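PDB 6M6T: 4-alpha-glucanotransferase from Streptococcus agalactiae, which belongs to the amylomaltase (4-alpha-glucanotransferase) family of carbohydrate-active enzymes, whose fold is built around a TIM barrel. Local coordinates for residues 228-237 against 264-272. Sequence-based numbering, arbitrary orientation.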
loop_
_atom_site.group_PDB
_atom_site.type_symbol
_atom_site.label_atom_id
_atom_site.label_comp_id
_atom_site.label_asym_id
_atom_site.label_seq_id
_atom_site.Cartn_x
_atom_site.Cartn_y
_atom_site.Cartn_z
ATOM N N VAL A 228 -5.149 -6.114 17.227
ATOM C CA VAL A 228 -6.012 -5.628 18.300
ATOM C C VAL A 228 -6.576 -6.784 19.103
ATOM O O VAL A 228 -6.875 -6.640 20.295
ATOM C CB VAL A 228 -7.126 -4.757 17.690
ATOM C CG1 VAL A 228 -8.155 -4.375 18.740
ATOM C CG2 VAL A 228 -6.523 -3.516 17.043
ATOM N N TRP A 229 -6.721 -7.950 18.466
ATOM C CA TRP A 229 -7.216 -9.149 19.126
ATOM C C TRP A 229 -6.140 -9.835 19.978
ATOM O O TRP A 229 -6.304 -9.988 21.195
ATOM C CB TRP A 229 -7.762 -10.102 18.070
ATOM C CG TRP A 229 -8.618 -11.164 18.622
ATOM C CD1 TRP A 229 -9.580 -11.024 19.576
ATOM C CD2 TRP A 229 -8.596 -12.548 18.267
ATOM N NE1 TRP A 229 -10.153 -12.234 19.841
ATOM C CE2 TRP A 229 -9.571 -13.190 19.050
ATOM C CE3 TRP A 229 -7.840 -13.310 17.371
ATOM C CZ2 TRP A 229 -9.822 -14.559 18.954
ATOM C CZ3 TRP A 229 -8.080 -14.669 17.289
ATOM C CH2 TRP A 229 -9.066 -15.278 18.074
ATOM N N THR A 230 -5.031 -10.266 19.356
ATOM C CA THR A 230 -4.027 -11.054 20.067
ATOM C C THR A 230 -3.049 -10.211 20.876
ATOM O O THR A 230 -2.395 -10.743 21.785
ATOM C CB THR A 230 -3.211 -11.896 19.093
ATOM O OG1 THR A 230 -2.289 -11.045 18.411
ATOM C CG2 THR A 230 -4.099 -12.569 18.074
ATOM N N MET A 231 -2.903 -8.929 20.557
ATOM C CA MET A 231 -1.903 -8.075 21.199
ATOM C C MET A 231 -2.515 -6.716 21.529
ATOM O O MET A 231 -2.053 -5.677 21.046
ATOM C CB MET A 231 -0.684 -7.917 20.294
ATOM C CG MET A 231 0.143 -9.174 20.062
ATOM S SD MET A 231 1.511 -8.815 18.921
ATOM C CE MET A 231 0.658 -8.822 17.340
ATOM N N PRO A 232 -3.551 -6.686 22.377
ATOM C CA PRO A 232 -4.238 -5.408 22.648
ATOM C C PRO A 232 -3.378 -4.386 23.367
ATOM O O PRO A 232 -3.696 -3.188 23.318
ATOM C CB PRO A 232 -5.426 -5.830 23.520
ATOM C CG PRO A 232 -4.939 -7.068 24.217
ATOM C CD PRO A 232 -4.074 -7.782 23.213
ATOM N N GLU A 233 -2.303 -4.827 24.033
ATOM C CA GLU A 233 -1.436 -3.985 24.847
ATOM C C GLU A 233 -0.584 -3.031 24.014
ATOM O O GLU A 233 0.196 -2.265 24.590
ATOM C CB GLU A 233 -0.549 -4.871 25.720
ATOM C CG GLU A 233 0.394 -5.780 24.933
ATOM C CD GLU A 233 -0.209 -7.147 24.565
ATOM O OE1 GLU A 233 0.564 -8.059 24.180
ATOM O OE2 GLU A 233 -1.444 -7.319 24.657
ATOM N N LEU A 234 -0.706 -3.065 22.687
ATOM C CA LEU A 234 -0.038 -2.120 21.802
ATOM C C LEU A 234 -0.869 -0.869 21.544
ATOM O O LEU A 234 -0.335 0.118 21.006
ATOM C CB LEU A 234 0.291 -2.782 20.453
ATOM C CG LEU A 234 0.970 -4.150 20.464
ATOM C CD1 LEU A 234 1.074 -4.732 19.058
ATOM C CD2 LEU A 234 2.327 -4.036 21.119
ATOM N N PHE A 235 -2.151 -0.887 21.920
ATOM C CA PHE A 235 -3.101 0.162 21.583
ATOM C C PHE A 235 -3.689 0.793 22.843
ATOM O O PHE A 235 -3.550 0.283 23.954
ATOM C CB PHE A 235 -4.229 -0.388 20.697
ATOM C CG PHE A 235 -3.745 -1.088 19.465
ATOM C CD1 PHE A 235 -3.392 -2.434 19.506
ATOM C CD2 PHE A 235 -3.652 -0.414 18.262
ATOM C CE1 PHE A 235 -2.939 -3.094 18.361
ATOM C CE2 PHE A 235 -3.202 -1.065 17.117
ATOM C CZ PHE A 235 -2.846 -2.407 17.168
ATOM N N LYS A 236 -4.324 1.942 22.653
ATOM C CA LYS A 236 -5.116 2.582 23.691
ATOM C C LYS A 236 -6.542 2.078 23.529
ATOM O O LYS A 236 -7.359 2.688 22.837
ATOM C CB LYS A 236 -5.045 4.099 23.564
ATOM C CG LYS A 236 -3.661 4.712 23.755
ATOM C CD LYS A 236 -3.696 6.230 23.548
ATOM C CE LYS A 236 -2.313 6.851 23.833
ATOM N NZ LYS A 236 -2.247 8.344 23.721
ATOM N N LEU A 237 -6.852 0.940 24.153
ATOM C CA LEU A 237 -8.197 0.372 24.087
ATOM C C LEU A 237 -8.696 0.066 25.493
ATOM O O LEU A 237 -7.944 0.109 26.476
ATOM C CB LEU A 237 -8.251 -0.903 23.231
ATOM C CG LEU A 237 -7.556 -0.936 21.861
ATOM C CD1 LEU A 237 -7.105 -2.349 21.563
ATOM C CD2 LEU A 237 -8.408 -0.387 20.709
ATOM N N PRO A 264 -7.015 2.478 15.290
ATOM C CA PRO A 264 -6.645 2.640 16.694
ATOM C C PRO A 264 -5.315 3.367 16.804
ATOM O O PRO A 264 -4.559 3.488 15.842
ATOM C CB PRO A 264 -6.541 1.200 17.206
ATOM C CG PRO A 264 -6.232 0.391 15.984
ATOM C CD PRO A 264 -6.952 1.075 14.848
ATOM N N ILE A 265 -5.036 3.842 18.008
ATOM C CA ILE A 265 -3.862 4.639 18.322
ATOM C C ILE A 265 -2.886 3.787 19.123
ATOM O O ILE A 265 -3.285 2.854 19.827
ATOM C CB ILE A 265 -4.326 5.883 19.095
ATOM C CG1 ILE A 265 -5.101 6.808 18.167
ATOM C CG2 ILE A 265 -3.189 6.579 19.753
ATOM C CD1 ILE A 265 -4.212 7.632 17.275
ATOM N N TYR A 266 -1.594 4.092 18.999
ATOM C CA TYR A 266 -0.571 3.312 19.682
ATOM C C TYR A 266 -0.373 3.787 21.123
ATOM O O TYR A 266 -0.397 4.988 21.414
ATOM C CB TYR A 266 0.754 3.387 18.907
ATOM C CG TYR A 266 0.738 2.577 17.623
ATOM C CD1 TYR A 266 0.483 1.205 17.647
ATOM C CD2 TYR A 266 0.956 3.182 16.383
ATOM C CE1 TYR A 266 0.449 0.462 16.482
ATOM C CE2 TYR A 266 0.926 2.441 15.210
ATOM C CZ TYR A 266 0.666 1.085 15.263
ATOM O OH TYR A 266 0.617 0.332 14.111
ATOM N N ASN A 267 -0.186 2.829 22.038
ATOM C CA ASN A 267 0.280 3.133 23.395
ATOM C C ASN A 267 1.800 3.076 23.331
ATOM O O ASN A 267 2.443 2.102 23.737
ATOM C CB ASN A 267 -0.298 2.155 24.417
ATOM C CG ASN A 267 0.191 2.416 25.844
ATOM O OD1 ASN A 267 0.241 3.562 26.294
ATOM N ND2 ASN A 267 0.547 1.349 26.559
ATOM N N TRP A 268 2.375 4.145 22.777
ATOM C CA TRP A 268 3.792 4.137 22.448
ATOM C C TRP A 268 4.665 3.869 23.671
ATOM O O TRP A 268 5.825 3.457 23.518
ATOM C CB TRP A 268 4.175 5.464 21.785
ATOM C CG TRP A 268 3.793 5.576 20.315
ATOM C CD1 TRP A 268 2.757 6.294 19.791
ATOM C CD2 TRP A 268 4.457 4.967 19.201
ATOM N NE1 TRP A 268 2.729 6.170 18.424
ATOM C CE2 TRP A 268 3.758 5.357 18.034
ATOM C CE3 TRP A 268 5.572 4.130 19.075
ATOM C CZ2 TRP A 268 4.136 4.938 16.760
ATOM C CZ3 TRP A 268 5.951 3.714 17.802
ATOM C CH2 TRP A 268 5.230 4.113 16.664
ATOM N N ASP A 269 4.125 4.061 24.883
ATOM C CA ASP A 269 4.882 3.722 26.084
ATOM C C ASP A 269 5.125 2.222 26.180
ATOM O O ASP A 269 6.261 1.796 26.445
ATOM C CB ASP A 269 4.167 4.245 27.330
ATOM C CG ASP A 269 4.138 5.773 27.389
ATOM O OD1 ASP A 269 5.228 6.391 27.396
ATOM O OD2 ASP A 269 3.023 6.352 27.416
ATOM N N TYR A 270 4.082 1.401 25.943
ATOM C CA TYR A 270 4.290 -0.047 25.941
ATOM C C TYR A 270 5.321 -0.444 24.903
ATOM O O TYR A 270 6.089 -1.389 25.124
ATOM C CB TYR A 270 2.994 -0.818 25.681
ATOM C CG TYR A 270 3.220 -2.334 25.625
ATOM C CD1 TYR A 270 3.269 -3.096 26.792
ATOM C CD2 TYR A 270 3.396 -2.997 24.413
ATOM C CE1 TYR A 270 3.483 -4.477 26.752
ATOM C CE2 TYR A 270 3.615 -4.376 24.367
ATOM C CZ TYR A 270 3.660 -5.107 25.536
ATOM O OH TYR A 270 3.869 -6.469 25.494
ATOM N N HIS A 271 5.362 0.263 23.772
ATOM C CA HIS A 271 6.374 -0.032 22.762
ATOM C C HIS A 271 7.773 0.273 23.283
ATOM O O HIS A 271 8.664 -0.584 23.220
ATOM C CB HIS A 271 6.093 0.758 21.487
ATOM C CG HIS A 271 4.794 0.412 20.836
ATOM N ND1 HIS A 271 4.703 0.039 19.512
ATOM C CD2 HIS A 271 3.529 0.388 21.323
ATOM C CE1 HIS A 271 3.438 -0.200 19.212
ATOM N NE2 HIS A 271 2.704 0.008 20.293
ATOM N N LYS A 272 7.988 1.495 23.804
ATOM C CA LYS A 272 9.310 1.847 24.312
ATOM C C LYS A 272 9.765 0.846 25.364
ATOM O O LYS A 272 10.902 0.359 25.321
ATOM C CB LYS A 272 9.324 3.272 24.880
ATOM C CG LYS A 272 10.719 3.909 24.860
ATOM C CD LYS A 272 10.915 4.951 25.946
ATOM C CE LYS A 272 12.291 5.608 25.839
ATOM N NZ LYS A 272 13.386 4.596 25.897
#
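Phe-235 and Tyr-266 form a single, isolated antiparallel bridge, a non-hydrogen-bonded pair, with CA atoms 4.5 Å apart. The evidence is the bond pattern: Lys-236 N donates to Ile-265 O (3.1 Å), and Asn-267 N donates to Leu-234 O (2.9 Å). Both segments belong to the excursion between strands 212-217 and 292-295 of the TIM barrel, and the bridge joins the chain after helix 226-230 to the residues leading into helix 268-273.

Leu-234 O is gripped twice. His-271 NE2 reaches it at 3.1 Å in the carbonyl plane, on a lone pair, with the oxygen also in the imidazole plane; this favours the ring's observed rotation and makes NE2 a protonated nitrogen. Asn-267 N approaches from 42° above the carbonyl plane. Asn-267 is the N-cap of helix 268-273 and His-271 lies in its first turn, so the helix start supplies both donors.

The Phe-235 and Tyr-266 rings run side by side, 27° from parallel but slid apart, centroids 5.7 Å apart. Pro-264 CB sits 3.5 Å from Phe-235 CD2, while Val-228 CG2, from the same segment as Phe-235, lies over one phenyl face near the rim and also touches Pro-264 CG. A chi1 of 178° swings the Tyr-270 ring away from its own backbone N and against Glu-233, whose CG lies over one face, offset toward the rim, a CH-pi contact 3.7 Å from the centroid; Leu-234 CD2 meets the same ring obliquely.

Further out, helix 277-289 packs on Leu-234 and His-271 through Trp-278, and Tyr-266 OH hydrogen-bonds to the backbone oxygen of Ile-219, in a glycan pocket. The extended Lys-236 chain passes Tyr-266 O, with CE 3.6 Å from that oxygen, and its NZ ends in a salt bridge to Glu-306 OE2.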